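Local coordinates for dendroaspis polylepis MT9 (Dendroaspis polylepis, PDB 6R5M), which antagonizes the type 2 muscarinic receptor selectively and reverses the arterial relaxation that agonists of this receptor induce, at residues 2-6 / 31-36; 20-26 / 45-51. All blocks are in the same frame, centred on the assembly; numbering follows the deposited sequence. Where two conformers were deposited one is given.

Contact 1. Residues 2-6 / 31-36. With SO4 (sulfate ion), chain D.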
loop_
_atom_site.group_PDB
_atom_site.type_symbol
_atom_site.label_atom_id
_atom_site.label_comp_id
_atom_site.label_asym_id
_atom_site.label_seq_id
_atom_site.Cartn_x
_atom_site.Cartn_y
_atom_site.Cartn_z
ATOM N N ILE A 2 3.508 -0.842 10.541
ATOM C CA ILE A 2 4.559 -1.277 9.614
ATOM C C ILE A 2 3.870 -1.692 8.308
ATOM O O ILE A 2 3.017 -2.577 8.321
ATOM C CB ILE A 2 5.460 -2.396 10.225
ATOM C CG1 ILE A 2 6.259 -1.850 11.447
ATOM C CG2 ILE A 2 6.404 -3.001 9.158
ATOM C CD1 ILE A 2 6.732 -2.899 12.443
ATOM N N CYS A 3 4.216 -1.037 7.192
ATOM C CA CYS A 3 3.599 -1.291 5.889
ATOM C C CYS A 3 4.611 -1.719 4.842
ATOM O O CYS A 3 5.720 -1.171 4.798
ATOM C CB CYS A 3 2.819 -0.064 5.406
ATOM S SG CYS A 3 1.629 0.613 6.597
ATOM N N HIS A 4 4.180 -2.613 3.922
ATOM C CA HIS A 4 4.969 -3.008 2.740
ATOM C C HIS A 4 5.058 -1.756 1.849
ATOM O O HIS A 4 4.070 -1.023 1.728
ATOM C CB HIS A 4 4.268 -4.140 1.951
ATOM C CG HIS A 4 4.303 -5.489 2.610
ATOM N ND1 HIS A 4 5.424 -6.314 2.517
ATOM C CD2 HIS A 4 3.330 -6.150 3.285
ATOM C CE1 HIS A 4 5.108 -7.421 3.181
ATOM N NE2 HIS A 4 3.859 -7.373 3.648
ATOM N N ILE A 5 6.263 -1.457 1.323
ATOM C CA ILE A 5 6.471 -0.306 0.444
ATOM C C ILE A 5 6.840 -0.803 -0.922
ATOM O O ILE A 5 7.659 -1.707 -1.049
ATOM C CB ILE A 5 7.513 0.733 0.979
ATOM C CG1 ILE A 5 7.112 1.277 2.369
ATOM C CG2 ILE A 5 7.765 1.888 -0.021
ATOM C CD1 ILE A 5 5.976 2.328 2.447
ATOM N N GLN A 6 6.263 -0.179 -1.946
ATOM C CA GLN A 6 6.568 -0.511 -3.332
ATOM C C GLN A 6 7.769 0.294 -3.841
ATOM O O GLN A 6 7.766 1.521 -3.788
ATOM C CB GLN A 6 5.332 -0.286 -4.220
ATOM C CG GLN A 6 5.452 -0.899 -5.616
ATOM C CD GLN A 6 5.356 -2.418 -5.657
ATOM O OE1 GLN A 6 4.980 -3.093 -4.689
ATOM N NE2 GLN A 6 5.694 -2.988 -6.802
ATOM N N ILE A 31 -0.105 -3.382 -9.657
ATOM C CA ILE A 31 0.193 -2.572 -8.476
ATOM C C ILE A 31 0.906 -1.274 -8.878
ATOM O O ILE A 31 1.977 -1.311 -9.482
ATOM C CB ILE A 31 0.962 -3.377 -7.395
ATOM C CG1 ILE A 31 0.148 -4.581 -6.905
ATOM C CG2 ILE A 31 1.345 -2.480 -6.216
ATOM C CD1 ILE A 31 0.862 -5.808 -6.875
ATOM N N ILE A 32 0.284 -0.130 -8.566
ATOM C CA ILE A 32 0.854 1.188 -8.856
ATOM C C ILE A 32 1.470 1.810 -7.591
ATOM O O ILE A 32 2.206 2.797 -7.682
ATOM C CB ILE A 32 -0.107 2.147 -9.605
ATOM C CG1 ILE A 32 -1.402 2.431 -8.824
ATOM C CG2 ILE A 32 -0.407 1.642 -10.994
ATOM C CD1 ILE A 32 -2.199 3.644 -9.357
ATOM N N GLY A 33 1.195 1.207 -6.440
ATOM C CA GLY A 33 1.737 1.663 -5.169
ATOM C C GLY A 33 1.326 0.838 -3.970
ATOM O O GLY A 33 0.289 0.172 -3.977
ATOM N N ARG A 34 2.173 0.863 -2.944
ATOM C CA ARG A 34 1.988 0.195 -1.657
ATOM C C ARG A 34 2.729 1.061 -0.664
ATOM O O ARG A 34 3.917 1.346 -0.863
ATOM C CB ARG A 34 2.589 -1.225 -1.634
ATOM C CG ARG A 34 1.787 -2.317 -2.342
ATOM C CD ARG A 34 2.261 -3.717 -1.976
ATOM N NE ARG A 34 3.706 -3.856 -2.150
ATOM C CZ ARG A 34 4.439 -4.858 -1.675
ATOM N NH1 ARG A 34 3.866 -5.859 -1.014
ATOM N NH2 ARG A 34 5.749 -4.875 -1.870
ATOM N N GLY A 35 2.039 1.495 0.382
ATOM C CA GLY A 35 2.681 2.319 1.386
ATOM C C GLY A 35 1.856 2.666 2.596
ATOM O O GLY A 35 0.937 1.936 2.966
ATOM N N CYS A 36 2.203 3.805 3.210
ATOM C CA CYS A 36 1.612 4.365 4.422
ATOM C C CYS A 36 0.297 5.095 4.127
ATOM O O CYS A 36 0.157 5.717 3.079
ATOM C CB CYS A 36 2.612 5.300 5.106
ATOM S SG CYS A 36 4.211 4.544 5.500
HETATM S S SO4 D . 6.849 -8.042 -1.137
HETATM O O1 SO4 D . 7.736 -9.087 -0.580
HETATM O O2 SO4 D . 7.619 -6.808 -1.300
HETATM O O3 SO4 D . 6.339 -8.478 -2.429
HETATM O O4 SO4 D . 5.726 -7.805 -0.224
#
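Gln6 and Arg34 clasp each other where the first finger of this three-finger toxin, the two-stranded sheet 2-4/14-16, meets strand 30-36 of the three-stranded sheet. The segments run antiparallel, yet they are joined as the edges of two sheets: a single backbone bond, Gln6 N to Arg34 O at 3.0 Å, links them. The side chains do the rest. Gln6 sets CG anti to its backbone N (chi1 -167°) and then bends at chi2, which carries OE1 back to Arg34 NE, 2.9 Å away. This bond lies nearly along the amide C=O but well out of the guanidinium plane. Arginine suits the site because its long chain, bent at chi3, runs alongside the finger and presents N-H groups to Gln6, the sulfate and Tyr57. CB of His4 lies over one guanidinium face, 3.5 Å from Arg34 NH1, and the imidazole plane is only 13° from that of the guanidinium. The sulfate, probably from the crystallisation liquor, takes bonds from NH1 and NH2 and a further one from Gly12 N; Tyr57 O also accepts from NH1. Toward the disulfides Cys3-Cys22 and Cys17-Cys36 the contact turns apolar. There Gly35, having no side chain, admits the end of Ile5 so closely that Ile5 CD1 stands 3.5 Å from Gly35 CA.

Contact 2. Residues 20-26 / 45-51. With PGO (S-1,2-propanediol), chain F.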
loop_
_atom_site.group_PDB
_atom_site.type_symbol
_atom_site.label_atom_id
_atom_site.label_comp_id
_atom_site.label_asym_id
_atom_site.label_seq_id
_atom_site.Cartn_x
_atom_site.Cartn_y
_atom_site.Cartn_z
ATOM N N ASN A 20 -1.908 4.972 10.955
ATOM C CA ASN A 20 -2.480 3.738 11.460
ATOM C C ASN A 20 -2.770 2.751 10.315
ATOM O O ASN A 20 -2.819 1.542 10.550
ATOM C CB ASN A 20 -3.760 4.055 12.214
ATOM C CG ASN A 20 -4.281 2.923 13.034
ATOM O OD1 ASN A 20 -3.557 2.244 13.779
ATOM N ND2 ASN A 20 -5.571 2.725 12.936
ATOM N N SER A 21 -2.923 3.257 9.073
ATOM C CA SER A 21 -3.246 2.431 7.912
ATOM C C SER A 21 -2.114 2.213 6.901
ATOM O O SER A 21 -1.143 2.969 6.839
ATOM C CB SER A 21 -4.473 2.975 7.183
ATOM O OG SER A 21 -5.590 3.153 8.037
ATOM N N CYS A 22 -2.267 1.138 6.130
ATOM C CA CYS A 22 -1.426 0.716 5.012
ATOM C C CYS A 22 -2.357 0.670 3.810
ATOM O O CYS A 22 -3.574 0.502 3.975
ATOM C CB CYS A 22 -0.815 -0.662 5.257
ATOM S SG CYS A 22 0.188 -0.810 6.753
ATOM N N TYR A 23 -1.797 0.758 2.607
ATOM C CA TYR A 23 -2.591 0.667 1.389
ATOM C C TYR A 23 -1.895 -0.100 0.288
ATOM O O TYR A 23 -0.666 -0.201 0.266
ATOM C CB TYR A 23 -3.004 2.063 0.879
ATOM C CG TYR A 23 -1.907 2.796 0.133
ATOM C CD1 TYR A 23 -1.010 3.621 0.807
ATOM C CD2 TYR A 23 -1.764 2.664 -1.247
ATOM C CE1 TYR A 23 -0.001 4.298 0.125
ATOM C CE2 TYR A 23 -0.736 3.308 -1.931
ATOM C CZ TYR A 23 0.139 4.129 -1.242
ATOM O OH TYR A 23 1.145 4.779 -1.917
ATOM N N LYS A 24 -2.685 -0.569 -0.663
ATOM C CA LYS A 24 -2.241 -1.199 -1.883
ATOM C C LYS A 24 -3.119 -0.604 -2.963
ATOM O O LYS A 24 -4.349 -0.739 -2.909
ATOM C CB LYS A 24 -2.355 -2.728 -1.814
ATOM C CG LYS A 24 -1.759 -3.435 -3.033
ATOM C CD LYS A 24 -1.428 -4.898 -2.746
ATOM C CE LYS A 24 -2.587 -5.805 -3.036
ATOM N NZ LYS A 24 -2.157 -7.225 -3.001
ATOM N N MET A 25 -2.494 0.089 -3.909
ATOM C CA MET A 25 -3.188 0.739 -5.010
ATOM C C MET A 25 -2.903 0.016 -6.315
ATOM O O MET A 25 -1.735 -0.255 -6.627
ATOM C CB MET A 25 -2.810 2.225 -5.084
ATOM C CG MET A 25 -3.754 3.031 -5.974
ATOM S SD MET A 25 -3.381 4.791 -5.957
ATOM C CE MET A 25 -4.396 5.302 -4.604
ATOM N N SER A 26 -3.972 -0.334 -7.051
ATOM C CA SER A 26 -3.868 -1.046 -8.324
ATOM C C SER A 26 -4.761 -0.511 -9.443
ATOM O O SER A 26 -5.792 0.115 -9.185
ATOM C CB SER A 26 -4.006 -2.558 -8.136
ATOM O OG SER A 26 -5.323 -2.926 -7.767
ATOM N N ARG A 45 -8.666 3.095 -10.807
ATOM C CA ARG A 45 -7.795 3.007 -9.638
ATOM C C ARG A 45 -8.531 2.388 -8.444
ATOM O O ARG A 45 -9.581 2.888 -8.027
ATOM C CB ARG A 45 -7.271 4.398 -9.293
ATOM C CG ARG A 45 -5.844 4.418 -8.821
ATOM C CD ARG A 45 -5.115 5.628 -9.361
ATOM N NE ARG A 45 -5.792 6.888 -9.053
ATOM C CZ ARG A 45 -5.265 7.880 -8.343
ATOM N NH1 ARG A 45 -4.037 7.774 -7.848
ATOM N NH2 ARG A 45 -5.959 8.988 -8.125
ATOM N N GLN A 46 -7.981 1.290 -7.914
ATOM C CA GLN A 46 -8.584 0.547 -6.805
ATOM C C GLN A 46 -7.639 0.537 -5.622
ATOM O O GLN A 46 -6.473 0.171 -5.787
ATOM C CB GLN A 46 -8.918 -0.909 -7.218
ATOM C CG GLN A 46 -9.663 -1.076 -8.534
ATOM C CD GLN A 46 -11.157 -1.056 -8.367
ATOM O OE1 GLN A 46 -11.782 -2.068 -8.048
ATOM N NE2 GLN A 46 -11.779 0.084 -8.621
ATOM N N VAL A 47 -8.134 0.942 -4.434
ATOM C CA VAL A 47 -7.349 0.976 -3.189
ATOM C C VAL A 47 -7.853 -0.090 -2.220
ATOM O O VAL A 47 -9.060 -0.271 -2.051
ATOM C CB VAL A 47 -7.302 2.361 -2.460
ATOM C CG1 VAL A 47 -6.020 2.531 -1.637
ATOM C CG2 VAL A 47 -7.461 3.521 -3.425
ATOM N N GLN A 48 -6.920 -0.774 -1.575
ATOM C CA GLN A 48 -7.186 -1.752 -0.527
ATOM C C GLN A 48 -6.508 -1.190 0.708
ATOM O O GLN A 48 -5.287 -1.017 0.706
ATOM C CB GLN A 48 -6.612 -3.135 -0.884
ATOM C CG GLN A 48 -7.447 -3.940 -1.881
ATOM C CD GLN A 48 -6.635 -5.066 -2.475
ATOM O OE1 GLN A 48 -6.147 -4.976 -3.607
ATOM N NE2 GLN A 48 -6.444 -6.141 -1.727
ATOM N N CYS A 49 -7.289 -0.810 1.726
ATOM C CA CYS A 49 -6.718 -0.263 2.959
ATOM C C CYS A 49 -6.892 -1.220 4.121
ATOM O O CYS A 49 -7.897 -1.920 4.195
ATOM C CB CYS A 49 -7.297 1.113 3.281
ATOM S SG CYS A 49 -6.864 2.388 2.080
ATOM N N CYS A 50 -5.928 -1.234 5.039
ATOM C CA CYS A 50 -5.914 -2.127 6.210
ATOM C C CYS A 50 -5.129 -1.471 7.343
ATOM O O CYS A 50 -4.358 -0.548 7.085
ATOM C CB CYS A 50 -5.340 -3.493 5.827
ATOM S SG CYS A 50 -3.720 -3.405 5.036
ATOM N N THR A 51 -5.325 -1.928 8.594
ATOM C CA THR A 51 -4.716 -1.280 9.760
ATOM C C THR A 51 -3.863 -2.191 10.673
ATOM O O THR A 51 -3.810 -1.958 11.879
ATOM C CB THR A 51 -5.814 -0.564 10.577
ATOM O OG1 THR A 51 -6.777 -1.524 11.013
ATOM C CG2 THR A 51 -6.499 0.566 9.803
HETATM C C1 PGO F . -4.189 6.886 7.903
HETATM C C2 PGO F . -4.918 7.177 9.197
HETATM C C3 PGO F . -3.966 7.515 10.305
HETATM O O1 PGO F . -4.161 8.029 7.052
HETATM O O2 PGO F . -5.706 6.051 9.562
HETATM O O HOH W 1 -5.486 -2.622 -4.862
#
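Lys24 and Gln48 form one of three hydrogen-bonded pairs that zip strand 22-27 to strand 45-50 in the three-stranded antiparallel sheet of the three-finger fold. Cys22-Cys50 and Ser26-Gln46 are the others, and each pair makes two backbone bonds; Cys22 N to Cys50 O is nearly straight (2.9 Å, 168° at the hydrogen), whereas Lys24 N to Gln48 O is more bent (145°). In the non-hydrogen-bonded pairs Tyr23-Cys49 and Met25-Val47 the CA atoms come closer, and CA-H groups point at carbonyl oxygens instead.

The two faces of the ribbon differ in character. Around Lys24, Ser26 and Gln48, on the face they share with Cys22 and Cys50, the lysine and glutamine chains lie side by side and point the same way, CE of Lys24 being 3.7 Å from Gln48 OE1. A water is hydrogen-bonded to Lys24 O and Gln48 OE1 and, in the conformer given, to Ser26 OG. The ammonium group continues outward to a salt bridge with the terminal carboxylate of Tyr57; lysine suits the place because its long chain can span the sheet face to that carboxylate. The face of Tyr23, Met25 and Val47 is mostly apolar. With chi1 at -165° the Met25 chain leaves CB opposite the backbone nitrogen, then bends at chi3, bringing CE to 3.7 Å from Val47 CG2, while Arg45 comes alongside from its strand's edge, NH1 3.6 Å from Met25 SD.

Further out, disulfides cluster at one end of the strand pair: Cys22 to Cys3, Cys49 to Cys38 and Cys50 to Cys55. Asn56 ND2 also bonds Tyr23 O, tying the C-terminal loop to the central strand. Just beyond the Cys22-Cys50 pair, the methyl CG2 of Thr51 packs 3.3 Å from Ser21 OG.

Contact 1 lies near the centre of the chain and is partly buried, whereas contact 2 is a surface pairing with more exposed residues. Both reach the three-stranded sheet: 31-36 and 45-51 lie on its outer strands, with 20-26 between them. Contact 2 is therefore regular pairing within one sheet, knit by repeated backbone bonds, while contact 1 joins that sheet to the first finger chiefly through side chains. The Cys3-Cys22 disulfide ties them directly, and strand 30-36 carries a classic bulge where two of its residues, Ile32 and Gly33, pair with the single Met25 of the central strand. The C-terminal Tyr57 bridges the two contacts, with one terminal oxygen for each.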